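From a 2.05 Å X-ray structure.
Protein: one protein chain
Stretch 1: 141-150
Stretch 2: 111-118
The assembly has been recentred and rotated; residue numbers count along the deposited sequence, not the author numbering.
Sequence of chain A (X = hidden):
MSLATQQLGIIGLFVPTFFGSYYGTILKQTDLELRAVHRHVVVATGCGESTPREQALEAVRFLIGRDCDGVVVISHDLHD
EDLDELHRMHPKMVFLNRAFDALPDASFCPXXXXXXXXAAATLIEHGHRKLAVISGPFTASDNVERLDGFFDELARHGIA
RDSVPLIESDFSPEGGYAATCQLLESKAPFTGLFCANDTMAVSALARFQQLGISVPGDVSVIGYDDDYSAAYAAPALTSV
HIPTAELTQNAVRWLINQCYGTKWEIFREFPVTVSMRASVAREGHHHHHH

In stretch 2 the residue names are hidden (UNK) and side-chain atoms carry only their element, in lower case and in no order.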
ATOM      1  N   SER A 141      19.780  10.450   0.751  1.00 26.27           N
ATOM      2  CA  SER A 141      20.953   9.905   0.073  1.00 27.64           C
ATOM      3  C   SER A 141      20.605   8.917  -1.039  1.00 26.07           C
ATOM      4  O   SER A 141      21.288   8.861  -2.054  1.00 25.18           O
ATOM      5  CB  SER A 141      21.909   9.236   1.078  1.00 27.58           C
ATOM      6  OG  SER A 141      21.361   8.042   1.607  1.00 30.31           O
ATOM      7  N   ASP A 142      19.547   8.139  -0.856  1.00 26.56           N
ATOM      8  CA  ASP A 142      19.155   7.189  -1.884  1.00 27.31           C
ATOM      9  C   ASP A 142      18.709   7.968  -3.121  1.00 27.61           C
ATOM     10  O   ASP A 142      18.836   7.490  -4.252  1.00 26.43           O
ATOM     11  CB  ASP A 142      18.021   6.300  -1.379  1.00 30.00           C
ATOM     12  CG  ASP A 142      16.894   7.096  -0.746  1.00 33.29           C
ATOM     13  OD1 ASP A 142      17.188   7.998   0.070  1.00 33.31           O
ATOM     14  OD2 ASP A 142      15.716   6.814  -1.053  1.00 35.35           O
ATOM     15  N   ASN A 143      18.209   9.181  -2.903  1.00 26.60           N
ATOM     16  CA  ASN A 143      17.745  10.006  -4.007  1.00 26.04           C
ATOM     17  C   ASN A 143      18.917  10.674  -4.704  1.00 26.04           C
ATOM     18  O   ASN A 143      18.979  10.709  -5.930  1.00 27.32           O
ATOM     19  CB  ASN A 143      16.763  11.062  -3.503  1.00 24.08           C
ATOM     20  CG  ASN A 143      16.178  11.901  -4.628  1.00 22.06           C
ATOM     21  OD1 ASN A 143      16.648  13.005  -4.909  1.00 22.57           O
ATOM     22  ND2 ASN A 143      15.160  11.370  -5.283  1.00 18.01           N
ATOM     23  N   VAL A 144      19.853  11.191  -3.921  1.00 25.62           N
ATOM     24  CA  VAL A 144      21.011  11.861  -4.486  1.00 26.27           C
ATOM     25  C   VAL A 144      21.847  10.967  -5.407  1.00 26.05           C
ATOM     26  O   VAL A 144      22.308  11.415  -6.456  1.00 24.19           O
ATOM     27  CB  VAL A 144      21.914  12.423  -3.374  1.00 27.72           C
ATOM     28  CG1 VAL A 144      23.142  13.092  -3.984  1.00 27.69           C
ATOM     29  CG2 VAL A 144      21.129  13.430  -2.546  1.00 30.16           C
ATOM     30  N   GLU A 145      22.038   9.710  -5.018  1.00 25.13           N
ATOM     31  CA  GLU A 145      22.838   8.787  -5.822  1.00 26.17           C
ATOM     32  C   GLU A 145      22.057   8.330  -7.034  1.00 23.10           C
ATOM     33  O   GLU A 145      22.617   8.015  -8.071  1.00 20.04           O
ATOM     34  CB  GLU A 145      23.272   7.597  -4.973  1.00 29.03           C
ATOM     35  CG  GLU A 145      24.560   7.876  -4.223  1.00 37.30           C
ATOM     36  CD  GLU A 145      24.656   7.124  -2.919  1.00 42.84           C
ATOM     37  OE1 GLU A 145      24.393   5.895  -2.931  1.00 47.25           O
ATOM     38  OE2 GLU A 145      25.006   7.756  -1.887  1.00 44.66           O
ATOM     39  N   ARG A 146      20.744   8.310  -6.877  1.00 22.15           N
ATOM     40  CA  ARG A 146      19.834   7.939  -7.942  1.00 22.94           C
ATOM     41  C   ARG A 146      19.966   9.007  -9.039  1.00 22.19           C
ATOM     42  O   ARG A 146      20.108   8.697 -10.225  1.00 24.05           O
ATOM     43  CB  ARG A 146      18.421   7.928  -7.365  1.00 25.76           C
ATOM     44  CG  ARG A 146      17.349   7.349  -8.229  1.00 24.70           C
ATOM     45  CD  ARG A 146      16.091   7.188  -7.374  1.00 24.73           C
ATOM     46  NE  ARG A 146      16.426   6.620  -6.063  1.00 24.40           N
ATOM     47  CZ  ARG A 146      15.542   6.231  -5.149  1.00 23.95           C
ATOM     48  NH1 ARG A 146      14.240   6.339  -5.382  1.00 24.01           N
ATOM     49  NH2 ARG A 146      15.962   5.736  -3.990  1.00 25.84           N
ATOM     50  N   LEU A 147      19.914  10.270  -8.630  1.00 21.30           N
ATOM     51  CA  LEU A 147      20.040  11.385  -9.564  1.00 21.30           C
ATOM     52  C   LEU A 147      21.457  11.457 -10.125  1.00 21.95           C
ATOM     53  O   LEU A 147      21.649  11.742 -11.302  1.00 22.18           O
ATOM     54  CB  LEU A 147      19.721  12.713  -8.871  1.00 20.12           C
ATOM     55  CG  LEU A 147      18.305  12.962  -8.351  1.00 19.93           C
ATOM     56  CD1 LEU A 147      18.246  14.356  -7.740  1.00 17.95           C
ATOM     57  CD2 LEU A 147      17.287  12.829  -9.484  1.00 19.93           C
ATOM     58  N   ASP A 148      22.452  11.226  -9.277  1.00 22.97           N
ATOM     59  CA  ASP A 148      23.834  11.272  -9.729  1.00 23.42           C
ATOM     60  C   ASP A 148      24.029  10.324 -10.910  1.00 23.53           C
ATOM     61  O   ASP A 148      24.573  10.717 -11.938  1.00 24.13           O
ATOM     62  CB  ASP A 148      24.772  10.896  -8.586  1.00 26.30           C
ATOM     63  CG  ASP A 148      25.029  12.054  -7.639  1.00 32.04           C
ATOM     64  OD1 ASP A 148      24.302  13.080  -7.706  1.00 35.24           O
ATOM     65  OD2 ASP A 148      25.961  11.935  -6.819  1.00 35.41           O
ATOM     66  N   GLY A 149      23.579   9.081 -10.754  1.00 21.86           N
ATOM     67  CA  GLY A 149      23.699   8.101 -11.821  1.00 20.95           C
ATOM     68  C   GLY A 149      22.923   8.527 -13.051  1.00 21.22           C
ATOM     69  O   GLY A 149      23.367   8.332 -14.186  1.00 20.23           O
ATOM     70  N   PHE A 150      21.751   9.104 -12.831  1.00 18.95           N
ATOM     71  CA  PHE A 150      20.924   9.570 -13.935  1.00 18.69           C
ATOM     72  C   PHE A 150      21.697  10.616 -14.742  1.00 20.39           C
ATOM     73  O   PHE A 150      21.810  10.516 -15.963  1.00 19.35           O
ATOM     74  CB  PHE A 150      19.646  10.203 -13.388  1.00 17.03           C
ATOM     75  CG  PHE A 150      18.712  10.700 -14.450  1.00 16.83           C
ATOM     76  CD1 PHE A 150      17.901   9.812 -15.156  1.00 15.58           C
ATOM     77  CD2 PHE A 150      18.618  12.063 -14.725  1.00 14.95           C
ATOM     78  CE1 PHE A 150      16.997  10.281 -16.122  1.00 15.27           C
ATOM     79  CE2 PHE A 150      17.724  12.541 -15.684  1.00 14.46           C
ATOM     80  CZ  PHE A 150      16.908  11.646 -16.383  1.00 13.61           C
ATOM     81  N   UNK A 111      22.231  -0.735  -5.561  1.00 21.03           N
ATOM     82  CA  UNK A 111      23.060   0.197  -6.310  1.00 21.76           C
ATOM     83  C   UNK A 111      22.184   1.263  -6.978  1.00 20.41           C
ATOM     84  O   UNK A 111      21.816   1.124  -8.139  1.00 20.38           O
ATOM     85  c   UNK A 111      24.868   0.304  -8.083  1.00 24.78           C
ATOM     86  o   UNK A 111      25.705  -0.244  -8.834  1.00 28.50           O
ATOM     87  o   UNK A 111      24.824   1.536  -7.901  1.00 24.23           O
ATOM     88  c   UNK A 111      23.860  -0.571  -7.366  1.00 22.95           C
ATOM     89  N   UNK A 112      21.855   2.321  -6.240  1.00 19.72           N
ATOM     90  CA  UNK A 112      21.006   3.394  -6.762  1.00 20.02           C
ATOM     91  C   UNK A 112      21.651   4.183  -7.900  1.00 21.13           C
ATOM     92  O   UNK A 112      20.956   4.698  -8.776  1.00 20.31           O
ATOM     93  c   UNK A 112      17.771   2.819  -3.971  1.00 17.87           C
ATOM     94  n   UNK A 112      18.404   3.281  -5.036  1.00 18.67           N
ATOM     95  n   UNK A 112      18.548   2.992  -2.917  1.00 17.50           N
ATOM     96  c   UNK A 112      19.637   3.770  -4.659  1.00 18.27           C
ATOM     97  c   UNK A 112      19.720   3.587  -3.319  1.00 17.57           C
ATOM     98  c   UNK A 112      20.607   4.355  -5.637  1.00 17.17           C
ATOM     99  N   UNK A 113      22.977   4.279  -7.885  1.00 20.50           N
ATOM    100  CA  UNK A 113      23.697   5.004  -8.931  1.00 22.49           C
ATOM    101  C   UNK A 113      23.368   4.304 -10.242  1.00 20.57           C
ATOM    102  O   UNK A 113      22.948   4.928 -11.213  1.00 20.24           O
ATOM    103  n   UNK A 113      30.310   5.897  -8.746  1.00 49.19           N
ATOM    104  n   UNK A 113      30.207   8.186  -8.974  1.00 50.25           N
ATOM    105  c   UNK A 113      25.201   4.943  -8.663  1.00 25.89           C
ATOM    106  c   UNK A 113      26.050   5.882  -9.496  1.00 31.55           C
ATOM    107  c   UNK A 113      29.594   7.003  -8.945  1.00 48.31           C
ATOM    108  c   UNK A 113      27.519   5.676  -9.146  1.00 38.27           C
ATOM    109  n   UNK A 113      28.275   6.926  -9.136  1.00 44.67           N
ATOM    110  N   UNK A 114      23.543   2.989 -10.243  1.00 19.26           N
ATOM    111  CA  UNK A 114      23.258   2.173 -11.412  1.00 20.17           C
ATOM    112  C   UNK A 114      21.775   2.276 -11.769  1.00 19.18           C
ATOM    113  O   UNK A 114      21.400   2.239 -12.940  1.00 16.56           O
ATOM    114  n   UNK A 114      23.494  -1.225 -14.355  1.00 36.12           N
ATOM    115  c   UNK A 114      23.633   0.719 -11.121  1.00 21.01           C
ATOM    116  n   UNK A 114      23.546  -2.437 -16.313  1.00 40.88           N
ATOM    117  n   UNK A 114      24.748  -0.476 -16.134  1.00 41.81           N
ATOM    118  c   UNK A 114      23.167  -0.278 -12.151  1.00 24.28           C
ATOM    119  c   UNK A 114      23.930  -1.377 -15.601  1.00 39.60           C
ATOM    120  c   UNK A 114      23.846  -0.110 -13.486  1.00 30.77           C
ATOM    121  N   UNK A 115      20.936   2.394 -10.745  1.00 19.25           N
ATOM    122  CA  UNK A 115      19.507   2.511 -10.974  1.00 19.11           C
ATOM    123  C   UNK A 115      19.179   3.768 -11.760  1.00 18.18           C
ATOM    124  O   UNK A 115      18.427   3.714 -12.728  1.00 18.95           O
ATOM    125  N   UNK A 116      19.745   4.900 -11.348  1.00 18.07           N
ATOM    126  CA  UNK A 116      19.493   6.145 -12.052  1.00 18.12           C
ATOM    127  C   UNK A 116      20.042   6.073 -13.468  1.00 18.38           C
ATOM    128  O   UNK A 116      19.425   6.553 -14.417  1.00 17.73           O
ATOM    129  N   UNK A 117      21.207   5.451 -13.606  1.00 18.43           N
ATOM    130  CA  UNK A 117      21.859   5.295 -14.898  1.00 20.45           C
ATOM    131  C   UNK A 117      20.932   4.582 -15.882  1.00 20.65           C
ATOM    132  O   UNK A 117      20.749   5.039 -17.009  1.00 19.48           O
ATOM    133  o   UNK A 117      26.086   4.022 -14.991  1.00 33.53           O
ATOM    134  c   UNK A 117      23.924   4.190 -15.959  1.00 29.33           C
ATOM    135  c   UNK A 117      25.196   3.428 -15.647  1.00 33.98           C
ATOM    136  o   UNK A 117      25.299   2.238 -16.041  1.00 36.05           O
ATOM    137  c   UNK A 117      23.156   4.509 -14.706  1.00 24.61           C
ATOM    138  N   UNK A 118      20.331   3.477 -15.441  1.00 19.39           N
ATOM    139  CA  UNK A 118      19.420   2.694 -16.277  1.00 20.07           C
ATOM    140  C   UNK A 118      18.172   3.491 -16.682  1.00 19.76           C
ATOM    141  O   UNK A 118      17.660   3.330 -17.785  1.00 21.93           O
ATOM    142  c   UNK A 118      18.997   1.412 -15.548  1.00 20.18           C
ATOM    143  c   UNK A 118      20.553  -0.173 -16.675  1.00 24.51           C
ATOM    144  c   UNK A 118      20.066   0.334 -15.337  1.00 21.59           C
ATOM    145  c   UNK A 118      19.498  -0.817 -14.531  1.00 21.97           C
TER

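Position 111 carries two carbons, the second bearing two oxygens, a short carboxylate, and makes no contact with stretch 1: Asp 111. Its OD2 accepts from the backbone N of position 114 at 3.0 Å, with an angle of 171° at the hydrogen, and so caps the helix that starts at 112.

Position 112 has one carbon and then a five-membered ring of three carbons and two nitrogens. Its CA-to-CB bond points toward stretch 1, and the guanidinium of Arg 146 stacks on the ring, with centres 4.5 Å apart and planes at 28°. Only histidine fits: His 112. The closest approach is 3.4 Å, from Arg 146 NH2 to His 112 CE1. His 112 NE2 lies 3.7 Å from Asp 142 CB. Arg 146 is steadied in turn by a salt bridge from its NH2 to Asp 142 OD2, 3.1 Å.

Position 113 shows three carbons, a nitrogen, and a carbon with two more nitrogens. The CA-to-CB bond points away overall, yet the side chain touches stretch 1, approaching to 4.0 Å; the backbone comes closer, its CA lying 3.3 Å from Glu 145 O, with an angle of 155° at the hydrogen. This is Arg 113.

Position 114 repeats the same atom pattern, but its side chain comes no nearer than 7.4 Å to stretch 1; hence Arg 114. Its NH1 instead forms a 2.8 Å salt bridge with a carboxylate oxygen of position 117.

Position 115 has no side-chain atoms and no contact across the pair, and is Gly 115.

Position 116 is equally bare, and its CA approaches Arg 146 O to 3.2 Å: Gly 116. Here the absence matters, since an ideal CB would lie 1.7 Å from Arg 146 O and 2.9 Å from Phe 150 N, both clashes.

Position 117 has three carbons, the third carrying two oxygens. Its CA sits 3.5 Å from Gly 149 O, and the CA-to-CB bond points away overall, though CB lies 3.9 Å from that same Gly 149 O. This is Glu 117, with chi1 and chi2 both t.

Position 118 has four carbons forked at the second, its CA-to-CB bond directed away from stretch 1: Leu 118.

The contact is a close helix crossing, with axes 6.2 Å apart at -45°, and no hydrogen bond spans it. Glycine on both helices permits this: an ideal CB on Gly 149 would fall 1.8 Å from Arg 113 O, whereas Gly 149 CA now meets that oxygen at 3.3 Å. Six CA-H...O contacts line the backbones, and the Arg 146 stack on His 112 adds a side-chain contact.

Stretch 2 111-118: DHRRGGEL
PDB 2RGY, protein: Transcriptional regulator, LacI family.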